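Long-range contacts in bromoperoxidase A1 (Streptomyces aureofaciens, PDB 1A8Q), which brominates, and may chlorinate, organic substrates as a cofactor-free haloperoxidase of the alpha/beta hydrolase superfamily, possibly in 7-chlorotetracycline biosynthesis: residues I11-W16 and R48-D53; D53-G58 and D70-D75; V116-I121 and L216-D221. All blocks are in the same frame, centred on the assembly; numbering follows the deposited sequence.

Contact 1: I11-W16 and R48-D53; sequences IFYKDW and RGIAHD
Asp-15 and Arg-48 meet side-on, with the carboxylate and guanidinium planes 9° apart. Arg-48 NE bonds Asp-15 OD1 at 2.9 Å. Its NH2 bonds Asp-15 OD2 at 2.8 Å, on the syn lone pair. The Arg-48 chain is extended from CG to NE. This two-bond salt bridge fixes the rotation of both groups. Ile-50 CG1 lies 3.7 Å from Asp-15 OD1, on the same face. There CG2 of Ile-50 runs alongside the Tyr-13 ring and meets CD2 at 4.2 Å. Tyr-13 CB packs on His-52 CB at 3.8 Å, and NE2 of His-52 turns to Glu-99. Ala-51 lies on the other face with Lys-14 and Trp-16, which pack against helix 36-44. Bends at the third and fourth torsions bring Lys-14 NZ to a salt bridge with Asp-33 and to a water that also meets Ala-51 O and Asp-53 OD1. Gly-32 N bonds Asp-53 OD1. At the far end Phe-12 and Asp-53 lie side by side, and Asp-53 N bonds Phe-12 O at 2.9 Å. Several carbonyls, such as Lys-14 O, accept both an N-H and a CA-H...O contact. This antiparallel pair forms the second and third strands across the mixed sheet of the alpha/beta hydrolase fold.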
# COMPACT_ATOMS: atom_id res chain seq x y z
N ILE A 11 -1.67 7.03 -16.09
CA ILE A 11 -1.80 6.82 -14.65
C ILE A 11 -2.56 8.02 -14.09
O ILE A 11 -2.09 9.16 -14.24
CB ILE A 11 -0.40 6.73 -14.01
CG1 ILE A 11 0.30 5.42 -14.45
CG2 ILE A 11 -0.44 6.75 -12.47
CD1 ILE A 11 -0.41 4.14 -14.07
N PHE A 12 -3.71 7.74 -13.50
CA PHE A 12 -4.52 8.85 -12.95
C PHE A 12 -3.98 9.22 -11.58
O PHE A 12 -3.64 8.31 -10.82
CB PHE A 12 -5.98 8.36 -12.77
CG PHE A 12 -6.89 9.47 -12.26
CD1 PHE A 12 -7.44 10.38 -13.16
CD2 PHE A 12 -7.17 9.55 -10.92
CE1 PHE A 12 -8.28 11.38 -12.66
CE2 PHE A 12 -8.00 10.57 -10.43
CZ PHE A 12 -8.54 11.48 -11.32
N TYR A 13 -4.00 10.50 -11.17
CA TYR A 13 -3.56 10.81 -9.83
C TYR A 13 -4.24 12.11 -9.35
O TYR A 13 -4.69 12.89 -10.18
CB TYR A 13 -2.02 10.96 -9.66
CG TYR A 13 -1.44 12.07 -10.52
CD1 TYR A 13 -1.18 11.95 -11.86
CD2 TYR A 13 -1.16 13.28 -9.87
CE1 TYR A 13 -0.67 13.00 -12.60
CE2 TYR A 13 -0.61 14.34 -10.60
CZ TYR A 13 -0.38 14.19 -11.94
OH TYR A 13 0.12 15.24 -12.68
N LYS A 14 -4.31 12.21 -8.04
CA LYS A 14 -4.74 13.43 -7.36
C LYS A 14 -3.52 14.20 -6.89
O LYS A 14 -2.55 13.56 -6.49
CB LYS A 14 -5.52 13.02 -6.10
CG LYS A 14 -6.91 12.48 -6.45
CD LYS A 14 -7.70 12.16 -5.22
CE LYS A 14 -7.90 10.70 -4.88
NZ LYS A 14 -8.45 9.93 -6.06
N ASP A 15 -3.56 15.55 -7.03
CA ASP A 15 -2.34 16.31 -6.63
C ASP A 15 -2.86 17.57 -5.93
O ASP A 15 -3.45 18.43 -6.63
CB ASP A 15 -1.58 16.67 -7.90
CG ASP A 15 -0.34 17.53 -7.71
OD1 ASP A 15 -0.10 17.93 -6.58
OD2 ASP A 15 0.35 17.76 -8.71
N TRP A 16 -2.78 17.54 -4.62
CA TRP A 16 -3.41 18.60 -3.83
C TRP A 16 -2.36 19.43 -3.09
O TRP A 16 -1.46 18.88 -2.50
CB TRP A 16 -4.30 17.91 -2.78
CG TRP A 16 -5.57 17.28 -3.31
CD1 TRP A 16 -6.03 17.28 -4.60
CD2 TRP A 16 -6.50 16.51 -2.55
NE1 TRP A 16 -7.18 16.55 -4.69
CE2 TRP A 16 -7.52 16.09 -3.44
CE3 TRP A 16 -6.61 16.16 -1.21
CZ2 TRP A 16 -8.60 15.33 -3.02
CZ3 TRP A 16 -7.68 15.41 -0.77
CH2 TRP A 16 -8.69 15.00 -1.70
N ARG A 48 2.32 18.92 0.16
CA ARG A 48 1.65 18.63 -1.14
C ARG A 48 1.32 17.14 -1.05
O ARG A 48 2.25 16.36 -0.84
CB ARG A 48 2.59 18.95 -2.26
CG ARG A 48 2.07 18.68 -3.66
CD ARG A 48 3.05 19.18 -4.71
NE ARG A 48 2.58 18.80 -6.05
CZ ARG A 48 3.36 19.02 -7.11
NH1 ARG A 48 4.57 19.59 -6.97
NH2 ARG A 48 2.98 18.69 -8.33
N GLY A 49 0.07 16.77 -1.36
CA GLY A 49 -0.28 15.34 -1.18
C GLY A 49 -0.64 14.82 -2.56
O GLY A 49 -1.47 15.41 -3.25
N ILE A 50 -0.01 13.68 -2.93
CA ILE A 50 -0.26 13.13 -4.25
C ILE A 50 -0.64 11.66 -4.08
O ILE A 50 -0.05 10.94 -3.28
CB ILE A 50 1.02 13.19 -5.12
CG1 ILE A 50 1.27 14.65 -5.55
CG2 ILE A 50 0.94 12.35 -6.39
CD1 ILE A 50 2.72 14.95 -5.82
N ALA A 51 -1.67 11.20 -4.84
CA ALA A 51 -1.99 9.76 -4.72
C ALA A 51 -2.44 9.27 -6.09
O ALA A 51 -3.39 9.79 -6.67
CB ALA A 51 -3.07 9.47 -3.68
N HIS A 52 -1.67 8.30 -6.62
CA HIS A 52 -1.93 7.80 -7.96
C HIS A 52 -2.69 6.49 -7.87
O HIS A 52 -2.74 5.84 -6.83
CB HIS A 52 -0.65 7.53 -8.78
CG HIS A 52 0.30 6.58 -8.10
ND1 HIS A 52 0.81 6.81 -6.85
CD2 HIS A 52 0.82 5.39 -8.52
CE1 HIS A 52 1.63 5.84 -6.50
NE2 HIS A 52 1.67 4.96 -7.50
N ASP A 53 -3.33 6.12 -8.98
CA ASP A 53 -4.01 4.85 -9.09
C ASP A 53 -3.08 3.90 -9.90
O ASP A 53 -2.65 4.28 -11.00
CB ASP A 53 -5.30 5.00 -9.92
CG ASP A 53 -6.39 5.81 -9.19
OD1 ASP A 53 -6.28 6.10 -7.98
OD2 ASP A 53 -7.40 6.12 -9.86
O HOH W 1 -6.06 8.77 -7.19
O HOH W 2 -9.08 7.24 -7.64

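Contact 2: D53-G58 and D70-D75; sequences DRRGHG and DTFADD
Arg-55 NH1 donates a nearly straight hydrogen bond, 2.9 Å long, to Asp-75 OD2 as part of a salt bridge. The bond lies in the guanidinium plane and uses the syn lone pair of the carboxylate. One face of this guanidinium carries Thr-71 CG2, which is 3.5 Å from Arg-55 NH1. The aliphatic part of Arg-55 meets the edge of the Phe-72 ring, CD to CE1 at 3.7 Å. Arg-54 takes a face of that ring instead. Its CD sits over the ring centre, 3.6 Å from the Phe-72 centroid, in a CH-pi contact. Past a bend at chi3 (-64°), its NH2 forms a salt bridge with Glu-99 and NH1 bonds His-26 O. Two waters back the salt bridge to Asp-75. One joins Arg-55 N to Asp-75 OD2, the other Arg-55 NH1 to Asp-75 OD1. Farther out, Asp-75 pairs with Arg-6, and Arg-55 NH2 bonds Asp-65 O. Residues 54-57 form a type II turn, with Gly-56 at positive phi, and His-57 ND1 bonds Arg-55 O at 2.9 Å. The side chains of Arg-54 and Arg-55, at the start of this turn after strand 48-52, pack on helix 69-82, while Phe-72 also touches helices 96-107 and 189-201.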
# COMPACT_ATOMS: atom_id res chain seq x y z
N ASP A 53 -3.33 6.12 -8.98
CA ASP A 53 -4.01 4.85 -9.09
C ASP A 53 -3.08 3.90 -9.90
O ASP A 53 -2.65 4.28 -11.00
CB ASP A 53 -5.30 5.00 -9.92
CG ASP A 53 -6.39 5.81 -9.19
OD1 ASP A 53 -6.28 6.10 -7.98
OD2 ASP A 53 -7.40 6.12 -9.86
N ARG A 54 -2.80 2.76 -9.31
CA ARG A 54 -1.89 1.78 -9.98
C ARG A 54 -2.51 1.38 -11.32
O ARG A 54 -3.72 1.40 -11.49
CB ARG A 54 -1.76 0.58 -9.05
CG ARG A 54 -0.83 -0.54 -9.57
CD ARG A 54 -0.49 -1.54 -8.44
NE ARG A 54 0.27 -0.78 -7.42
CZ ARG A 54 -0.18 -0.55 -6.20
NH1 ARG A 54 -1.31 -1.00 -5.67
NH2 ARG A 54 0.60 0.20 -5.39
N ARG A 55 -1.67 1.04 -12.29
CA ARG A 55 -2.19 0.58 -13.61
C ARG A 55 -3.27 -0.44 -13.36
O ARG A 55 -3.23 -1.30 -12.50
CB ARG A 55 -1.04 -0.01 -14.44
CG ARG A 55 -0.46 -1.26 -13.77
CD ARG A 55 0.92 -1.55 -14.34
NE ARG A 55 0.94 -1.92 -15.73
CZ ARG A 55 1.47 -1.26 -16.76
NH1 ARG A 55 2.09 -0.11 -16.74
NH2 ARG A 55 1.37 -1.82 -17.97
N GLY A 56 -4.38 -0.34 -14.18
CA GLY A 56 -5.45 -1.31 -13.96
C GLY A 56 -6.32 -1.13 -12.73
O GLY A 56 -7.11 -2.01 -12.41
N HIS A 57 -6.24 0.02 -12.04
CA HIS A 57 -7.04 0.27 -10.85
C HIS A 57 -7.61 1.70 -11.02
O HIS A 57 -7.02 2.51 -11.74
CB HIS A 57 -6.16 0.25 -9.57
CG HIS A 57 -5.53 -1.08 -9.24
ND1 HIS A 57 -4.56 -1.70 -10.01
CD2 HIS A 57 -5.75 -1.88 -8.17
CE1 HIS A 57 -4.23 -2.85 -9.48
NE2 HIS A 57 -4.95 -3.01 -8.37
N GLY A 58 -8.70 1.93 -10.32
CA GLY A 58 -9.27 3.29 -10.30
C GLY A 58 -9.53 3.82 -11.70
O GLY A 58 -10.24 3.16 -12.47
N ASP A 70 8.40 -4.60 -10.70
CA ASP A 70 9.30 -3.77 -11.49
C ASP A 70 8.51 -2.75 -12.33
O ASP A 70 8.85 -1.58 -12.40
CB ASP A 70 10.08 -4.68 -12.45
CG ASP A 70 11.18 -5.45 -11.73
OD1 ASP A 70 11.61 -5.13 -10.62
OD2 ASP A 70 11.66 -6.43 -12.37
N THR A 71 7.39 -3.20 -12.94
CA THR A 71 6.59 -2.25 -13.72
C THR A 71 5.93 -1.23 -12.80
O THR A 71 5.93 -0.05 -13.16
CB THR A 71 5.47 -3.02 -14.46
OG1 THR A 71 6.13 -3.93 -15.39
CG2 THR A 71 4.61 -2.08 -15.28
N PHE A 72 5.36 -1.67 -11.68
CA PHE A 72 4.76 -0.68 -10.75
C PHE A 72 5.78 0.37 -10.30
O PHE A 72 5.47 1.56 -10.25
CB PHE A 72 4.22 -1.36 -9.49
CG PHE A 72 3.14 -2.39 -9.76
CD1 PHE A 72 2.29 -2.27 -10.84
CD2 PHE A 72 3.03 -3.48 -8.90
CE1 PHE A 72 1.33 -3.27 -11.05
CE2 PHE A 72 2.06 -4.45 -9.10
CZ PHE A 72 1.20 -4.31 -10.18
N ALA A 73 7.00 -0.10 -9.98
CA ALA A 73 8.03 0.87 -9.56
C ALA A 73 8.43 1.81 -10.66
O ALA A 73 8.74 2.99 -10.45
CB ALA A 73 9.27 0.06 -9.09
N ASP A 74 8.49 1.39 -11.93
CA ASP A 74 8.89 2.23 -13.03
C ASP A 74 7.76 3.23 -13.34
O ASP A 74 8.02 4.33 -13.79
CB ASP A 74 9.28 1.47 -14.30
CG ASP A 74 10.56 0.66 -14.13
OD1 ASP A 74 11.26 0.79 -13.14
OD2 ASP A 74 10.83 -0.19 -15.04
N ASP A 75 6.50 2.76 -13.19
CA ASP A 75 5.39 3.71 -13.34
C ASP A 75 5.49 4.79 -12.26
O ASP A 75 5.32 5.96 -12.62
CB ASP A 75 4.05 2.99 -13.22
CG ASP A 75 3.72 2.10 -14.41
OD1 ASP A 75 4.38 2.10 -15.45
OD2 ASP A 75 2.70 1.37 -14.27
O HOH W 3 1.20 1.20 -11.93
O HOH W 4 3.81 1.74 -18.17

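Contact 3: V116-I121 and L216-D221; sequences VLLSAI and LVVHGD
Leu-117 N bonds Leu-216 O at 2.8 Å, nearly along the C=O axis. The same oxygen lies 3.2 Å from Val-116 CA in a CA-H...O contact. Val-218 N bonds Leu-117 O in return, and Ser-119 N bonds Val-218 O at 2.9 Å. This is a parallel ladder. Leu-118 and Val-218 meet on one face, CD1 to CG1 at 3.7 Å. With CG anti to the backbone N (chi1 175°) and chi2 at 64°, Leu-118 brings CD1 over to the valine. Val-116 and Leu-216 share that face, which helix 260-272 covers. Leu-117 and Val-217 pack on the other. Past the last bridge, Ser-119 adopts left-handed backbone angles. In a CH-pi contact, Ser-119 CA lies over one face of the His-219 ring, offset toward its rim, 3.6 Å from the centroid. A water held by Ala-120 N lies 2.9 Å from His-219 ND1, and NE2 of the same ring bonds Val-226 O. Ser-119 OG donates to another water at 2.6 Å, which also accepts from Gly-220 N. The Ser-119 side chain touches Asp-223 of the catalytic triad. Backbone hydrogen bonds thus join the strands between apolar faces, and water-bridged polar groups take over at the strand ends beside the catalytic site.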
# COMPACT_ATOMS: atom_id res chain seq x y z
N VAL A 116 7.32 5.57 4.61
CA VAL A 116 6.45 5.02 5.63
C VAL A 116 5.87 3.72 5.06
O VAL A 116 5.31 3.79 3.97
CB VAL A 116 5.26 5.95 5.96
CG1 VAL A 116 4.34 5.32 6.99
CG2 VAL A 116 5.80 7.31 6.48
N LEU A 117 5.93 2.65 5.82
CA LEU A 117 5.39 1.36 5.37
C LEU A 117 4.25 1.04 6.31
O LEU A 117 4.45 0.70 7.47
CB LEU A 117 6.48 0.28 5.46
CG LEU A 117 7.59 0.33 4.42
CD1 LEU A 117 8.56 -0.82 4.77
CD2 LEU A 117 7.15 0.10 2.99
N LEU A 118 3.00 1.18 5.83
CA LEU A 118 1.85 0.88 6.69
C LEU A 118 1.27 -0.47 6.34
O LEU A 118 0.83 -0.67 5.17
CB LEU A 118 0.77 1.98 6.36
CG LEU A 118 -0.58 1.77 7.06
CD1 LEU A 118 -0.51 1.86 8.57
CD2 LEU A 118 -1.61 2.83 6.59
N SER A 119 1.29 -1.39 7.27
CA SER A 119 0.71 -2.74 7.11
C SER A 119 1.18 -3.33 5.80
O SER A 119 0.36 -3.85 5.01
CB SER A 119 -0.82 -2.65 7.12
OG SER A 119 -1.26 -1.86 8.26
N ALA A 120 2.50 -3.30 5.54
CA ALA A 120 3.05 -3.60 4.26
C ALA A 120 3.62 -5.01 4.14
O ALA A 120 4.07 -5.56 5.14
CB ALA A 120 4.14 -2.57 3.94
N ILE A 121 3.67 -5.50 2.92
CA ILE A 121 4.14 -6.85 2.66
C ILE A 121 5.62 -7.16 2.86
O ILE A 121 5.87 -8.36 3.06
CB ILE A 121 3.72 -7.30 1.25
CG1 ILE A 121 4.39 -6.49 0.15
CG2 ILE A 121 2.17 -7.29 1.14
CD1 ILE A 121 4.09 -7.02 -1.26
N LEU A 216 9.54 4.77 8.74
CA LEU A 216 8.63 4.41 9.78
C LEU A 216 7.81 3.20 9.33
O LEU A 216 7.24 3.26 8.24
CB LEU A 216 7.64 5.57 10.03
CG LEU A 216 6.52 5.28 11.01
CD1 LEU A 216 6.95 5.01 12.43
CD2 LEU A 216 5.55 6.49 11.00
N VAL A 217 7.76 2.18 10.14
CA VAL A 217 6.97 0.98 9.83
C VAL A 217 5.84 0.94 10.83
O VAL A 217 6.05 0.99 12.06
CB VAL A 217 7.85 -0.29 9.96
CG1 VAL A 217 6.97 -1.50 9.65
CG2 VAL A 217 9.02 -0.21 8.98
N VAL A 218 4.56 1.01 10.38
CA VAL A 218 3.40 0.94 11.26
C VAL A 218 2.62 -0.34 10.95
O VAL A 218 2.50 -0.60 9.76
CB VAL A 218 2.45 2.15 11.01
CG1 VAL A 218 1.17 2.05 11.84
CG2 VAL A 218 3.20 3.44 11.38
N HIS A 219 2.14 -1.10 11.94
CA HIS A 219 1.42 -2.31 11.57
C HIS A 219 0.50 -2.67 12.71
O HIS A 219 0.89 -2.52 13.89
CB HIS A 219 2.45 -3.45 11.36
CG HIS A 219 2.07 -4.49 10.35
ND1 HIS A 219 2.73 -4.61 9.19
CD2 HIS A 219 1.08 -5.42 10.37
CE1 HIS A 219 2.19 -5.58 8.44
NE2 HIS A 219 1.20 -6.08 9.14
N GLY A 220 -0.70 -3.12 12.38
CA GLY A 220 -1.64 -3.51 13.45
C GLY A 220 -1.31 -4.94 13.87
O GLY A 220 -1.01 -5.77 13.00
N ASP A 221 -1.59 -5.29 15.12
CA ASP A 221 -1.37 -6.69 15.50
C ASP A 221 -2.62 -7.53 15.42
O ASP A 221 -2.60 -8.68 15.83
CB ASP A 221 -0.74 -6.75 16.90
CG ASP A 221 -1.68 -6.38 18.00
OD1 ASP A 221 -2.90 -6.20 17.83
OD2 ASP A 221 -1.15 -6.28 19.16
O HOH W 5 4.38 -2.71 7.73
O HOH W 6 -2.22 -3.60 10.00

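Contacts 1 and 2 are neighbours and share Asp-53, just before the turn of residues 54-57. Ile-11 CD1 of contact 1 packs on Arg-55 N of contact 2 at 3.8 Å. Contact 3 joins other strands of the same sheet as contact 1. Their centres are about 21 Å apart, on opposite sides of the chain's centre. The catalytic triad is Ser-94, Asp-223 and His-252. In contact 2, the Arg-54 side chain is about 8 Å from that of Ser-94. Contact 3 comes closer, with the Ser-119 side chain about 4 Å from those of Asp-223 and His-252. Contact 1 lies away from the triad. Glu-99 ties the first two contacts together, bonding both His-52 and Arg-54.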